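PDB 5JJP: nonribosomal peptide synthase from Streptomyces sp. MJ635-86F5, which catalyses the adenylation of an aliphatic beta-amino acid, probably with ATP, as an activating step in nonribosomal peptide assembly. Local coordinates for residues P116-P119 / V120-R124; G145-P148 / G149-M152; R171-R174 / Q175-T179; V197-S200 / H201-I205. All blocks are in the same frame, centred on the assembly; numbering follows the deposited sequence.

Contact 1 (P116-P119 / V120-R124)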
loop_
_atom_site.group_PDB
_atom_site.type_symbol
_atom_site.label_atom_id
_atom_site.label_comp_id
_atom_site.label_asym_id
_atom_site.label_seq_id
_atom_site.Cartn_x
_atom_site.Cartn_y
_atom_site.Cartn_z
ATOM N N PRO A 116 9.497 -5.435 13.413
ATOM C CA PRO A 116 10.093 -6.127 14.558
ATOM C C PRO A 116 9.074 -6.729 15.529
ATOM O O PRO A 116 9.320 -7.809 16.086
ATOM C CB PRO A 116 10.932 -5.023 15.244
ATOM C CG PRO A 116 11.322 -4.111 14.109
ATOM C CD PRO A 116 10.139 -4.115 13.184
ATOM N N GLU A 117 7.934 -6.049 15.682
ATOM C CA GLU A 117 6.886 -6.453 16.613
ATOM C C GLU A 117 5.997 -7.545 16.064
ATOM O O GLU A 117 5.084 -7.996 16.741
ATOM C CB GLU A 117 6.041 -5.232 16.965
ATOM C CG GLU A 117 6.803 -4.126 17.720
ATOM C CD GLU A 117 7.622 -3.200 16.828
ATOM O OE1 GLU A 117 7.391 -3.144 15.620
ATOM O OE2 GLU A 117 8.536 -2.530 17.348
ATOM N N THR A 118 6.166 -7.892 14.796
ATOM C CA THR A 118 5.406 -8.993 14.228
ATOM C C THR A 118 5.747 -10.278 15.040
ATOM O O THR A 118 6.928 -10.659 15.143
ATOM C CB THR A 118 5.776 -9.234 12.751
ATOM O OG1 THR A 118 5.483 -8.074 11.955
ATOM C CG2 THR A 118 4.963 -10.404 12.191
ATOM N N PRO A 119 4.725 -10.945 15.594
ATOM C CA PRO A 119 4.941 -12.143 16.408
ATOM C C PRO A 119 5.744 -13.214 15.686
ATOM O O PRO A 119 5.470 -13.548 14.526
ATOM C CB PRO A 119 3.524 -12.648 16.676
ATOM C CG PRO A 119 2.647 -11.424 16.533
ATOM C CD PRO A 119 3.282 -10.696 15.373
ATOM N N VAL A 120 6.739 -13.744 16.383
ATOM C CA VAL A 120 7.619 -14.744 15.836
ATOM C C VAL A 120 6.842 -15.995 15.268
ATOM O O VAL A 120 7.240 -16.573 14.265
ATOM C CB VAL A 120 8.716 -15.088 16.901
ATOM C CG1 VAL A 120 8.086 -15.868 18.055
ATOM C CG2 VAL A 120 9.892 -15.905 16.326
ATOM N N GLN A 121 5.742 -16.386 15.897
ATOM C CA GLN A 121 4.949 -17.490 15.407
ATOM C C GLN A 121 4.402 -17.219 14.013
ATOM O O GLN A 121 4.429 -18.093 13.144
ATOM C CB GLN A 121 3.788 -17.805 16.361
ATOM C CG GLN A 121 2.761 -18.785 15.789
ATOM C CD GLN A 121 1.691 -19.200 16.810
ATOM O OE1 GLN A 121 1.405 -18.483 17.785
ATOM N NE2 GLN A 121 1.080 -20.368 16.576
ATOM N N ARG A 122 3.911 -16.013 13.794
ATOM C CA ARG A 122 3.437 -15.585 12.448
ATOM C C ARG A 122 4.562 -15.493 11.435
ATOM O O ARG A 122 4.454 -15.940 10.312
ATOM C CB ARG A 122 2.739 -14.228 12.540
ATOM C CG ARG A 122 2.087 -13.824 11.238
ATOM C CD ARG A 122 1.403 -12.482 11.373
ATOM N NE ARG A 122 0.827 -12.085 10.093
ATOM C CZ ARG A 122 -0.267 -12.625 9.549
ATOM N NH1 ARG A 122 -0.925 -13.606 10.158
ATOM N NH2 ARG A 122 -0.683 -12.176 8.380
ATOM N N LEU A 123 5.664 -14.942 11.869
ATOM C CA LEU A 123 6.851 -14.863 11.041
ATOM C C LEU A 123 7.355 -16.248 10.615
ATOM O O LEU A 123 7.621 -16.488 9.437
ATOM C CB LEU A 123 7.945 -14.118 11.781
ATOM C CG LEU A 123 9.258 -13.944 11.037
ATOM C CD1 LEU A 123 8.959 -13.220 9.745
ATOM C CD2 LEU A 123 10.237 -13.148 11.880
ATOM N N ARG A 124 7.396 -17.184 11.542
ATOM C CA ARG A 124 7.750 -18.577 11.199
ATOM C C ARG A 124 6.736 -19.243 10.260
ATOM O O ARG A 124 7.129 -20.030 9.378
ATOM C CB ARG A 124 7.945 -19.440 12.442
ATOM C CG ARG A 124 9.292 -19.243 13.115
ATOM C CD ARG A 124 9.489 -20.322 14.203
ATOM N NE ARG A 124 10.441 -19.889 15.221
ATOM C CZ ARG A 124 10.194 -19.667 16.518
ATOM N NH1 ARG A 124 8.993 -19.859 17.055
ATOM N NH2 ARG A 124 11.189 -19.256 17.292
#
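Thr-118 and Pro-119 meet Val-120, Arg-122 and Leu-123 in the first turn of helix 120-130, where Pro-119 is the N-cap residue. This is the strand-to-helix turn of a beta-alpha-beta crossover. Strand 111-114 leads into the helix, which runs on to strand 134-138 of the same sheet. The first backbone bond of the turn goes from Leu-123 N to Pro-119 O at 3.0 Å. It is nearly straight, 169° at the hydrogen, and the donor lies in the carbonyl plane.

The side chain of Arg-122 starts beside this cap. Its CB sits 3.4 Å from Pro-119 O and 4.5 Å from Pro-119 CB. CG is turned anti to the backbone N (chi1 -173°), and the chain stays extended from there to NE. CD comes alongside the methyl of Thr-118, with CG2 to CD at 4.2 Å. Beyond CD the chain, with NE and the guanidinium, leads away from the 116-119 segment. The aliphatic half of Arg-122 thus does the touching.

Thr-118 turns its polar atoms the other way. Its OG1 bonds to Ile-115 O, and its backbone O accepts from Arg-143. Leu-123 brings CB to 3.7 Å from Pro-119 O, while the rest of its side chain packs on Val-88 and Glu-90 of strand 87-90. One helical turn on from Val-120, Arg-124 lays its guanidinium over that valine: Val-120 CG2 stands 3.7 Å above the plane, over its centre.

Contact 2 (G145-P148 / G149-M152); sequences GLPP and GLGM
The peptide carbonyl of Pro-147 faces the N-H of Leu-150, with O to N at 3.0 Å. The donor does not lie in the carbonyl plane but stands above it, 39° out. The bond is nearly straight at the hydrogen, 167°. It closes a beta turn of four residues, Pro-147 to Leu-150, in the loop that leads into strand 151-156. The second flat group is the peptide between Pro-148 and Gly-149 at the centre of the turn. It is modelled as cis, which brings Pro-148 CA and Gly-149 CA to 3.1 Å. Pro-148 CB lies 3.3 Å from Gly-149 N.

Next to the turn, the puckered ring of Pro-147 brings its CD to 4.0 Å from Leu-150 CD2, and the two side chains lie side by side, pointing the same way. Leu-146 reaches the same methyl from another direction and crosses Leu-150 at about a right angle. Leu-150 owes this reach to CG being anti to the backbone N (chi1 173°). Behind the turn, Leu-146 and Leu-150 both pack on Phe-135 of strand 134-138. Pro-147 and Leu-150 also touch Ile-127 of helix 120-130, so the turn is fixed to the sheet and its covering helix by apolar contacts. The two leucines meet methyl to methyl, Leu-146 CD2 to Leu-150 CD2 at 4.1 Å.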
loop_
_atom_site.group_PDB
_atom_site.type_symbol
_atom_site.label_atom_id
_atom_site.label_comp_id
_atom_site.label_asym_id
_atom_site.label_seq_id
_atom_site.Cartn_x
_atom_site.Cartn_y
_atom_site.Cartn_z
ATOM N N GLY A 145 14.628 -16.031 16.843
ATOM C CA GLY A 145 13.745 -17.156 16.424
ATOM C C GLY A 145 13.892 -17.580 14.958
ATOM O O GLY A 145 13.085 -18.357 14.444
ATOM N N LEU A 146 14.894 -17.053 14.270
ATOM C CA LEU A 146 15.024 -17.389 12.851
ATOM C C LEU A 146 15.592 -18.795 12.577
ATOM O O LEU A 146 16.466 -19.277 13.311
ATOM C CB LEU A 146 15.902 -16.412 12.126
ATOM C CG LEU A 146 15.316 -15.008 12.059
ATOM C CD1 LEU A 146 16.415 -14.039 11.728
ATOM C CD2 LEU A 146 14.175 -14.867 11.065
ATOM N N PRO A 147 15.112 -19.446 11.516
ATOM C CA PRO A 147 15.784 -20.708 11.199
ATOM C C PRO A 147 17.257 -20.499 10.781
ATOM O O PRO A 147 17.593 -19.564 10.075
ATOM C CB PRO A 147 14.854 -21.348 10.138
ATOM C CG PRO A 147 13.584 -20.537 10.161
ATOM C CD PRO A 147 13.965 -19.180 10.630
ATOM N N PRO A 148 18.153 -21.291 11.352
ATOM C CA PRO A 148 19.473 -21.442 10.777
ATOM C C PRO A 148 19.387 -22.186 9.426
ATOM O O PRO A 148 18.416 -22.928 9.183
ATOM C CB PRO A 148 20.186 -22.344 11.781
ATOM C CG PRO A 148 19.239 -22.672 12.874
ATOM C CD PRO A 148 17.879 -22.255 12.438
ATOM N N GLY A 149 20.288 -21.947 8.480
ATOM C CA GLY A 149 20.805 -20.648 8.107
ATOM C C GLY A 149 19.973 -20.026 6.994
ATOM O O GLY A 149 20.255 -20.124 5.805
ATOM N N LEU A 150 18.901 -19.378 7.376
ATOM C CA LEU A 150 18.156 -18.602 6.388
ATOM C C LEU A 150 19.088 -17.434 6.093
ATOM O O LEU A 150 19.667 -16.965 7.012
ATOM C CB LEU A 150 16.906 -18.049 7.053
ATOM C CG LEU A 150 15.904 -17.060 6.474
ATOM C CD1 LEU A 150 15.251 -17.551 5.202
ATOM C CD2 LEU A 150 14.886 -16.756 7.519
ATOM N N GLY A 151 19.292 -17.045 4.838
ATOM C CA GLY A 151 20.109 -15.852 4.534
ATOM C C GLY A 151 19.696 -14.697 5.431
ATOM O O GLY A 151 18.514 -14.494 5.649
ATOM N N MET A 152 20.666 -14.002 6.002
ATOM C CA MET A 152 20.357 -12.843 6.828
ATOM C C MET A 152 21.249 -11.656 6.478
ATOM O O MET A 152 22.466 -11.802 6.268
ATOM C CB MET A 152 20.305 -13.094 8.332
ATOM C CG MET A 152 19.580 -11.948 9.056
ATOM S SD MET A 152 20.661 -10.556 9.541
ATOM C CE MET A 152 21.543 -11.347 10.903
#

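Contact 3 (R171-R174 / Q175-T179); sequences RRRR and QVVET
Arg-173 curls forward over the chain and gives its NH2 to the carbonyl O of Gln-175. The tight part of this surface loop is here, with NH2 to O at 2.7 Å. The bond is bent, 132° at the hydrogen, and the oxygen lies 22° out of the guanidinium plane. Bends at chi2 and chi3 bring the guanidinium round. Its NH1 makes a salt bridge with Asp-180, which also takes the N-H of Val-177 on its other carboxylate oxygen. Val-177 CG2 comes within 4.1 Å of Arg-173 NH2. An alanine here is likely to leave Asp-180 without its charged mate and let the Gln-175 carbonyl turn more freely.

The solvent side is loose. Arg-174 and Gln-175 cross at about a right angle, with Arg-174 CG 4.0 Å from Gln-175 CB, and both ends lead away. Gln-175 NE2 makes a weak bond to Val-176 O at 3.4 Å.

The loop joins strand 159-162 to strand 181-186. The backbone N atoms of Arg-172 and Arg-173 bond to Asp-82, in the loop between helix 62-77 and strand 87-90. Val-176 rests on His-201 at the start of helix 201-212.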
loop_
_atom_site.group_PDB
_atom_site.type_symbol
_atom_site.label_atom_id
_atom_site.label_comp_id
_atom_site.label_asym_id
_atom_site.label_seq_id
_atom_site.Cartn_x
_atom_site.Cartn_y
_atom_site.Cartn_z
ATOM N N ARG A 171 20.960 -19.460 -11.239
ATOM C CA ARG A 171 19.980 -18.530 -11.755
ATOM C C ARG A 171 19.390 -18.958 -13.086
ATOM O O ARG A 171 20.103 -19.405 -13.970
ATOM C CB ARG A 171 20.601 -17.153 -11.932
ATOM C CG ARG A 171 20.759 -16.386 -10.624
ATOM C CD ARG A 171 21.429 -15.060 -10.927
ATOM N NE ARG A 171 21.330 -14.162 -9.786
ATOM C CZ ARG A 171 22.020 -13.043 -9.632
ATOM N NH1 ARG A 171 22.905 -12.670 -10.548
ATOM N NH2 ARG A 171 21.805 -12.282 -8.562
ATOM N N ARG A 172 18.072 -18.850 -13.213
ATOM C CA ARG A 172 17.382 -19.285 -14.417
ATOM C C ARG A 172 16.653 -18.156 -15.119
ATOM O O ARG A 172 16.114 -18.339 -16.198
ATOM C CB ARG A 172 16.417 -20.415 -14.057
ATOM C CG ARG A 172 17.112 -21.547 -13.291
ATOM C CD ARG A 172 16.169 -22.708 -13.032
ATOM N NE ARG A 172 16.786 -23.934 -12.528
ATOM C CZ ARG A 172 16.092 -25.016 -12.158
ATOM N NH1 ARG A 172 14.753 -25.024 -12.245
ATOM N NH2 ARG A 172 16.740 -26.093 -11.691
ATOM N N ARG A 173 16.603 -16.989 -14.478
ATOM C CA ARG A 173 15.875 -15.853 -15.019
ATOM C C ARG A 173 16.889 -14.802 -15.391
ATOM O O ARG A 173 17.821 -14.531 -14.610
ATOM C CB ARG A 173 14.893 -15.301 -13.979
ATOM C CG ARG A 173 13.651 -16.166 -13.770
ATOM C CD ARG A 173 12.701 -16.120 -14.952
ATOM N NE ARG A 173 12.445 -14.741 -15.358
ATOM C CZ ARG A 173 11.501 -13.949 -14.856
ATOM N NH1 ARG A 173 10.640 -14.386 -13.968
ATOM N NH2 ARG A 173 11.381 -12.703 -15.319
ATOM N N ARG A 174 16.678 -14.227 -16.576
ATOM C CA ARG A 174 17.480 -13.160 -17.148
ATOM C C ARG A 174 17.131 -11.791 -16.560
ATOM O O ARG A 174 18.009 -11.063 -16.124
ATOM C CB ARG A 174 17.238 -13.121 -18.672
ATOM C CG ARG A 174 18.058 -12.098 -19.464
ATOM C CD ARG A 174 18.135 -12.470 -20.946
ATOM N NE ARG A 174 18.739 -13.794 -21.137
ATOM C CZ ARG A 174 20.051 -14.030 -21.226
ATOM N NH1 ARG A 174 20.934 -13.028 -21.178
ATOM N NH2 ARG A 174 20.493 -15.282 -21.373
ATOM N N GLN A 175 15.837 -11.489 -16.490
ATOM C CA GLN A 175 15.373 -10.119 -16.405
ATOM C C GLN A 175 13.994 -10.072 -15.756
ATOM O O GLN A 175 13.097 -10.795 -16.171
ATOM C CB GLN A 175 15.298 -9.623 -17.854
ATOM C CG GLN A 175 14.722 -8.238 -18.080
ATOM C CD GLN A 175 15.574 -7.129 -17.482
ATOM O OE1 GLN A 175 16.732 -6.953 -17.854
ATOM N NE2 GLN A 175 14.983 -6.346 -16.587
ATOM N N VAL A 176 13.790 -9.219 -14.755
ATOM C CA VAL A 176 12.448 -9.013 -14.201
ATOM C C VAL A 176 11.492 -8.385 -15.252
ATOM O O VAL A 176 11.890 -7.513 -16.012
ATOM C CB VAL A 176 12.470 -8.173 -12.936
ATOM C CG1 VAL A 176 12.948 -6.751 -13.185
ATOM C CG2 VAL A 176 11.072 -8.138 -12.295
ATOM N N VAL A 177 10.247 -8.832 -15.281
ATOM C CA VAL A 177 9.248 -8.229 -16.157
ATOM C C VAL A 177 8.017 -7.916 -15.360
ATOM O O VAL A 177 7.853 -8.446 -14.258
ATOM C CB VAL A 177 8.895 -9.135 -17.356
ATOM C CG1 VAL A 177 10.140 -9.361 -18.224
ATOM C CG2 VAL A 177 8.377 -10.487 -16.893
ATOM N N GLU A 178 7.111 -7.091 -15.920
ATOM C CA GLU A 178 6.002 -6.571 -15.133
ATOM C C GLU A 178 4.975 -7.623 -14.656
ATOM O O GLU A 178 4.209 -7.341 -13.753
ATOM C CB GLU A 178 5.311 -5.418 -15.856
ATOM C CG GLU A 178 4.535 -5.791 -17.086
ATOM C CD GLU A 178 4.152 -4.552 -17.916
ATOM O OE1 GLU A 178 3.009 -4.059 -17.781
ATOM O OE2 GLU A 178 4.980 -4.073 -18.720
ATOM N N THR A 179 4.919 -8.777 -15.292
ATOM C CA THR A 179 4.044 -9.893 -14.840
ATOM C C THR A 179 4.647 -10.628 -13.636
ATOM O O THR A 179 3.996 -11.421 -13.005
ATOM C CB THR A 179 3.790 -10.909 -15.976
ATOM O OG1 THR A 179 5.019 -11.296 -16.579
ATOM C CG2 THR A 179 3.021 -10.260 -17.067
#

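Contact 4 (V197-S200 / H201-I205); sequences VVMS and HRANI
Ser-200 sets its OG between its own backbone N and carbonyl carbon (chi1 76°), which brings the oxygen to the N-H of Ala-203. This is an N-cap: OG accepts from Ala-203 N at 2.9 Å, at the start of helix 201-212. Met-199, bent at chi2 and chi3, brings SD to 3.6 Å from Ala-203 CB. The alanine methyl therefore lies against both the sulfur and the serine oxygen.

The carbonyl of Ser-200 adds a second grip, accepting from Asn-204 N at 3.2 Å with the donor tilted from the carbonyl plane. Asn-204 CB also meets Met-199 CG at 4.0 Å, and these side chains cross at about a right angle. On the outer side a water bonds Ser-200 OG at 2.7 Å. The same water accepts from Arg-202 NE and lies in the guanidinium plane, at its edge. An alanine in place of Ser-200 would remove OG and would probably leave the Ala-203 N-H without its cap and the water without one of its holders.

The 197-200 strand segment and the 201-205 helix segment run at 79° to each other. Strand 196-200 follows the glycine-rich phosphate-binding loop of this family, partly unmodelled here, and lies between strands 181-186 and 393-394. Asn-204 packs on Tyr-183 of strand 181-186, and Ile-205 on Leu-31 and Tyr-34 of helix 31-37.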
loop_
_atom_site.group_PDB
_atom_site.type_symbol
_atom_site.label_atom_id
_atom_site.label_comp_id
_atom_site.label_asym_id
_atom_site.label_seq_id
_atom_site.Cartn_x
_atom_site.Cartn_y
_atom_site.Cartn_z
ATOM N N VAL A 197 -1.058 -13.126 -0.424
ATOM C CA VAL A 197 -1.527 -12.393 -1.574
ATOM C C VAL A 197 -0.329 -11.971 -2.428
ATOM O O VAL A 197 0.538 -11.240 -1.959
ATOM C CB VAL A 197 -2.363 -11.174 -1.128
ATOM C CG1 VAL A 197 -2.694 -10.261 -2.316
ATOM C CG2 VAL A 197 -3.621 -11.657 -0.473
ATOM N N VAL A 198 -0.314 -12.395 -3.678
ATOM C CA VAL A 198 0.802 -12.155 -4.554
ATOM C C VAL A 198 0.411 -11.008 -5.481
ATOM O O VAL A 198 -0.518 -11.140 -6.253
ATOM C CB VAL A 198 1.141 -13.397 -5.420
ATOM C CG1 VAL A 198 2.308 -13.132 -6.346
ATOM C CG2 VAL A 198 1.425 -14.608 -4.529
ATOM N N MET A 199 1.133 -9.880 -5.393
ATOM C CA MET A 199 0.827 -8.725 -6.264
ATOM C C MET A 199 1.913 -8.520 -7.309
ATOM O O MET A 199 3.068 -8.387 -6.962
ATOM C CB MET A 199 0.692 -7.462 -5.426
ATOM C CG MET A 199 0.107 -6.295 -6.177
ATOM S SD MET A 199 -1.593 -6.582 -6.758
ATOM C CE MET A 199 -2.413 -6.620 -5.152
ATOM N N SER A 200 1.547 -8.478 -8.580
ATOM C CA SER A 200 2.504 -8.218 -9.646
ATOM C C SER A 200 2.861 -6.709 -9.706
ATOM O O SER A 200 2.148 -5.861 -9.179
ATOM C CB SER A 200 1.925 -8.662 -11.004
ATOM O OG SER A 200 0.938 -7.759 -11.514
ATOM N N HIS A 201 3.929 -6.395 -10.421
ATOM C CA HIS A 201 4.261 -5.033 -10.720
ATOM C C HIS A 201 3.138 -4.388 -11.488
ATOM O O HIS A 201 2.725 -3.246 -11.244
ATOM C CB HIS A 201 5.553 -4.967 -11.525
ATOM C CG HIS A 201 6.760 -5.367 -10.755
ATOM N ND1 HIS A 201 7.586 -4.446 -10.143
ATOM C CD2 HIS A 201 7.297 -6.582 -10.494
ATOM C CE1 HIS A 201 8.562 -5.085 -9.512
ATOM N NE2 HIS A 201 8.421 -6.381 -9.734
ATOM N N ARG A 202 2.771 -5.047 -12.552
ATOM C CA ARG A 202 1.774 -4.541 -13.473
ATOM C C ARG A 202 0.531 -4.139 -12.697
ATOM O O ARG A 202 -0.064 -3.087 -12.948
ATOM C CB ARG A 202 1.533 -5.665 -14.470
ATOM C CG ARG A 202 0.297 -5.599 -15.315
ATOM C CD ARG A 202 0.224 -6.739 -16.329
ATOM N NE ARG A 202 -0.242 -8.002 -15.779
ATOM C CZ ARG A 202 -0.610 -9.056 -16.534
ATOM N NH1 ARG A 202 -0.577 -9.000 -17.848
ATOM N NH2 ARG A 202 -0.991 -10.200 -15.975
ATOM N N ALA A 203 0.118 -4.979 -11.749
ATOM C CA ALA A 203 -1.163 -4.776 -11.077
ATOM C C ALA A 203 -1.074 -3.587 -10.170
ATOM O O ALA A 203 -2.021 -2.801 -10.087
ATOM C CB ALA A 203 -1.584 -5.990 -10.291
ATOM N N ASN A 204 0.011 -3.488 -9.428
ATOM C CA ASN A 204 0.127 -2.388 -8.500
ATOM C C ASN A 204 0.365 -1.066 -9.220
ATOM O O ASN A 204 -0.186 -0.031 -8.848
ATOM C CB ASN A 204 1.155 -2.649 -7.388
ATOM C CG ASN A 204 0.930 -1.736 -6.189
ATOM O OD1 ASN A 204 -0.220 -1.596 -5.690
ATOM N ND2 ASN A 204 1.952 -1.056 -5.789
ATOM N N ILE A 205 1.095 -1.126 -10.321
ATOM C CA ILE A 205 1.252 0.046 -11.185
ATOM C C ILE A 205 -0.115 0.498 -11.701
ATOM O O ILE A 205 -0.417 1.705 -11.746
ATOM C CB ILE A 205 2.241 -0.234 -12.311
ATOM C CG1 ILE A 205 3.668 -0.257 -11.759
ATOM C CG2 ILE A 205 2.177 0.857 -13.373
ATOM C CD1 ILE A 205 4.655 -0.880 -12.690
HETATM O O HOH W 1 -1.132 -8.991 -12.817
#

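In the fold
Contact 4 is buried in the core, while contacts 1, 2 and 3 lie at the surface. Contacts 1 and 4 both start a helix: both use the carbonyl of the residue before it, and contact 4 adds a serine side-chain cap. Contact 2 is an apolar turn; contact 3 rests on an arginine that holds a backbone carbonyl and, beyond the contact, Asp-180. Contacts 1 and 2 serve the same five-stranded sheet and its helix 120-130, joined by a probable bond from Arg-124 NE to Gly-145 O. Contacts 3 and 4 also touch: Glu-178 O probably takes the N-H of Arg-202. The two pairs do not touch: contacts 1 and 4 come within about 9 Å at their nearest atoms.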